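Local structure of putative SnoaL-like polyketide cyclase (Shewanella putrefaciens, 3GZB) at residues V27-A32 with T136-L141. The protein is a putative SnoaL-like polyketide cyclase of the NTF2 clan and probably acts as a lyase on an unidentified substrate. Numbering follows the deposited sequence. Where two conformers were deposited one is given.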
loop_
_atom_site.group_PDB
_atom_site.type_symbol
_atom_site.label_atom_id
_atom_site.label_comp_id
_atom_site.label_asym_id
_atom_site.label_seq_id
_atom_site.Cartn_x
_atom_site.Cartn_y
_atom_site.Cartn_z
ATOM N N VAL A 27 -12.989 -3.777 -7.535
ATOM C CA VAL A 27 -13.047 -5.191 -7.860
ATOM C C VAL A 27 -13.251 -5.409 -9.373
ATOM O O VAL A 27 -12.580 -6.257 -10.007
ATOM C CB VAL A 27 -14.114 -5.916 -7.043
ATOM C CG1 VAL A 27 -14.298 -7.368 -7.489
ATOM C CG2 VAL A 27 -13.791 -5.841 -5.513
ATOM N N LYS A 28 -14.169 -4.680 -9.978
ATOM C CA LYS A 28 -14.416 -4.779 -11.433
ATOM C C LYS A 28 -13.157 -4.494 -12.239
ATOM O O LYS A 28 -12.819 -5.219 -13.185
ATOM C CB LYS A 28 -15.525 -3.808 -11.852
ATOM C CG LYS A 28 -16.875 -4.100 -11.168
ATOM C CD LYS A 28 -17.987 -3.427 -11.881
ATOM C CE LYS A 28 -19.338 -3.972 -11.475
ATOM N NZ LYS A 28 -20.340 -3.464 -12.431
ATOM N N TYR A 29 -12.484 -3.421 -11.865
ATOM C CA TYR A 29 -11.209 -3.068 -12.533
ATOM C C TYR A 29 -10.144 -4.148 -12.409
ATOM O O TYR A 29 -9.538 -4.538 -13.407
ATOM C CB TYR A 29 -10.726 -1.751 -12.021
ATOM C CG TYR A 29 -9.354 -1.313 -12.492
ATOM C CD1 TYR A 29 -9.189 -0.632 -13.670
ATOM C CD2 TYR A 29 -8.219 -1.584 -11.758
ATOM C CE1 TYR A 29 -7.928 -0.166 -14.042
ATOM C CE2 TYR A 29 -6.973 -1.155 -12.125
ATOM C CZ TYR A 29 -6.818 -0.468 -13.288
ATOM O OH TYR A 29 -5.592 0.028 -13.688
HETATM N N MSE A 30 -9.935 -4.641 -11.174
HETATM C CA MSE A 30 -8.911 -5.641 -10.960
HETATM C C MSE A 30 -9.257 -6.971 -11.643
HETATM O O MSE A 30 -8.350 -7.685 -12.071
HETATM C CB MSE A 30 -8.661 -5.845 -9.481
HETATM C CG MSE A 30 -8.118 -4.635 -8.790
HETATM SE SE MSE A 30 -6.431 -3.965 -9.446
HETATM C CE MSE A 30 -5.342 -5.547 -9.222
ATOM N N ASP A 31 -10.523 -7.357 -11.658
ATOM C CA ASP A 31 -10.903 -8.579 -12.384
ATOM C C ASP A 31 -10.578 -8.398 -13.880
ATOM O O ASP A 31 -9.985 -9.304 -14.492
ATOM C CB ASP A 31 -12.385 -8.941 -12.163
ATOM C CG ASP A 31 -12.592 -9.731 -10.868
ATOM O OD1 ASP A 31 -11.600 -10.314 -10.403
ATOM O OD2 ASP A 31 -13.723 -9.783 -10.323
ATOM N N ALA A 32 -10.899 -7.255 -14.458
ATOM C CA ALA A 32 -10.536 -6.990 -15.872
ATOM C C ALA A 32 -9.034 -7.051 -16.108
ATOM O O ALA A 32 -8.552 -7.680 -17.047
ATOM C CB ALA A 32 -11.109 -5.633 -16.359
ATOM N N THR A 136 -8.164 7.165 -12.073
ATOM C CA THR A 136 -7.319 8.298 -12.364
ATOM C C THR A 136 -5.843 7.971 -12.070
ATOM O O THR A 136 -4.928 8.496 -12.732
ATOM C CB THR A 136 -7.779 9.562 -11.669
ATOM O OG1 THR A 136 -7.623 9.461 -10.281
ATOM C CG2 THR A 136 -9.276 9.814 -11.914
ATOM N N GLU A 137 -5.586 7.139 -11.047
ATOM C CA GLU A 137 -4.211 6.734 -10.728
ATOM C C GLU A 137 -4.204 5.354 -10.135
ATOM O O GLU A 137 -4.881 5.081 -9.142
ATOM C CB GLU A 137 -3.527 7.696 -9.753
ATOM C CG GLU A 137 -2.023 7.460 -9.610
ATOM C CD GLU A 137 -1.265 8.488 -8.745
ATOM O OE1 GLU A 137 -1.870 9.237 -7.913
ATOM O OE2 GLU A 137 -0.013 8.516 -8.899
ATOM N N HIS A 138 -3.408 4.486 -10.749
ATOM C CA HIS A 138 -3.123 3.131 -10.277
ATOM C C HIS A 138 -1.676 3.126 -9.835
ATOM O O HIS A 138 -0.782 3.426 -10.646
ATOM C CB HIS A 138 -3.385 2.164 -11.420
ATOM C CG HIS A 138 -3.058 0.728 -11.137
ATOM N ND1 HIS A 138 -3.684 -0.296 -11.797
ATOM C CD2 HIS A 138 -2.179 0.141 -10.282
ATOM C CE1 HIS A 138 -3.199 -1.454 -11.379
ATOM N NE2 HIS A 138 -2.281 -1.228 -10.447
ATOM N N VAL A 139 -1.434 2.888 -8.535
ATOM C CA VAL A 139 -0.055 2.800 -8.013
ATOM C C VAL A 139 0.231 1.385 -7.549
ATOM O O VAL A 139 -0.548 0.860 -6.706
ATOM C CB VAL A 139 0.192 3.749 -6.857
ATOM C CG1 VAL A 139 1.641 3.610 -6.358
ATOM C CG2 VAL A 139 -0.094 5.212 -7.266
ATOM N N ASP A 140 1.297 0.766 -8.066
ATOM C CA ASP A 140 1.753 -0.520 -7.632
ATOM C C ASP A 140 3.046 -0.430 -6.837
ATOM O O ASP A 140 3.961 0.302 -7.215
ATOM C CB ASP A 140 2.005 -1.468 -8.792
ATOM C CG ASP A 140 0.766 -2.209 -9.264
ATOM O OD1 ASP A 140 -0.329 -2.145 -8.639
ATOM O OD2 ASP A 140 0.915 -2.891 -10.343
ATOM N N LEU A 141 3.086 -1.169 -5.737
ATOM C CA LEU A 141 4.297 -1.376 -4.942
ATOM C C LEU A 141 4.530 -2.870 -4.882
ATOM O O LEU A 141 3.910 -3.568 -4.068
ATOM C CB LEU A 141 4.134 -0.781 -3.529
ATOM C CG LEU A 141 3.950 0.719 -3.402
ATOM C CD1 LEU A 141 3.544 1.095 -1.969
ATOM C CD2 LEU A 141 5.200 1.463 -3.843
#
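Tyr29 and His138 meet through one short hydrogen bond, 2.7 Å from Tyr29 OH to His138 ND1. Either atom could be the donor. The hydroxyl lies at the edge of the imidazole, in its plane. The rings meet by their edges, planes at 65°, without stacking. Tyr29 CE2 comes within 3.4 Å of His138 ND1. Both side chains point toward the opposite segment with CG anti to the backbone N (chi1 174° for Tyr29), which lets them bridge backbones whose CA atoms, in Tyr29 and His138, stay 10.4 Å apart. This is the buried, tight part. Helix 21-34 here lies against the curved sheet of a SnoaL-like, NTF2-clan fold, and strand 134-142 supplies the histidine. On the far edge of the imidazole, His138 NE2 donates to Asp140 OD1 at 2.8 Å, bent to 142°. That carboxylate oxygen also bonds Thr124 OG1, while Tyr29 OH bonds Tyr45 OH. The imidazole is thus fixed in rotation by both nitrogens. A leucine in place of His138 would probably leave Tyr29 OH and Asp140 OD1 each without this partner. Met30, a selenomethionine, is a looser neighbour, its SE 5.2 Å from the centroid of the His138 imidazole and oblique to it. A bound (4R)-2-methylpentane-2,4-diol, probably from the crystallisation liquor, lies about 6 Å from the His138 side chain and may mark a pocket.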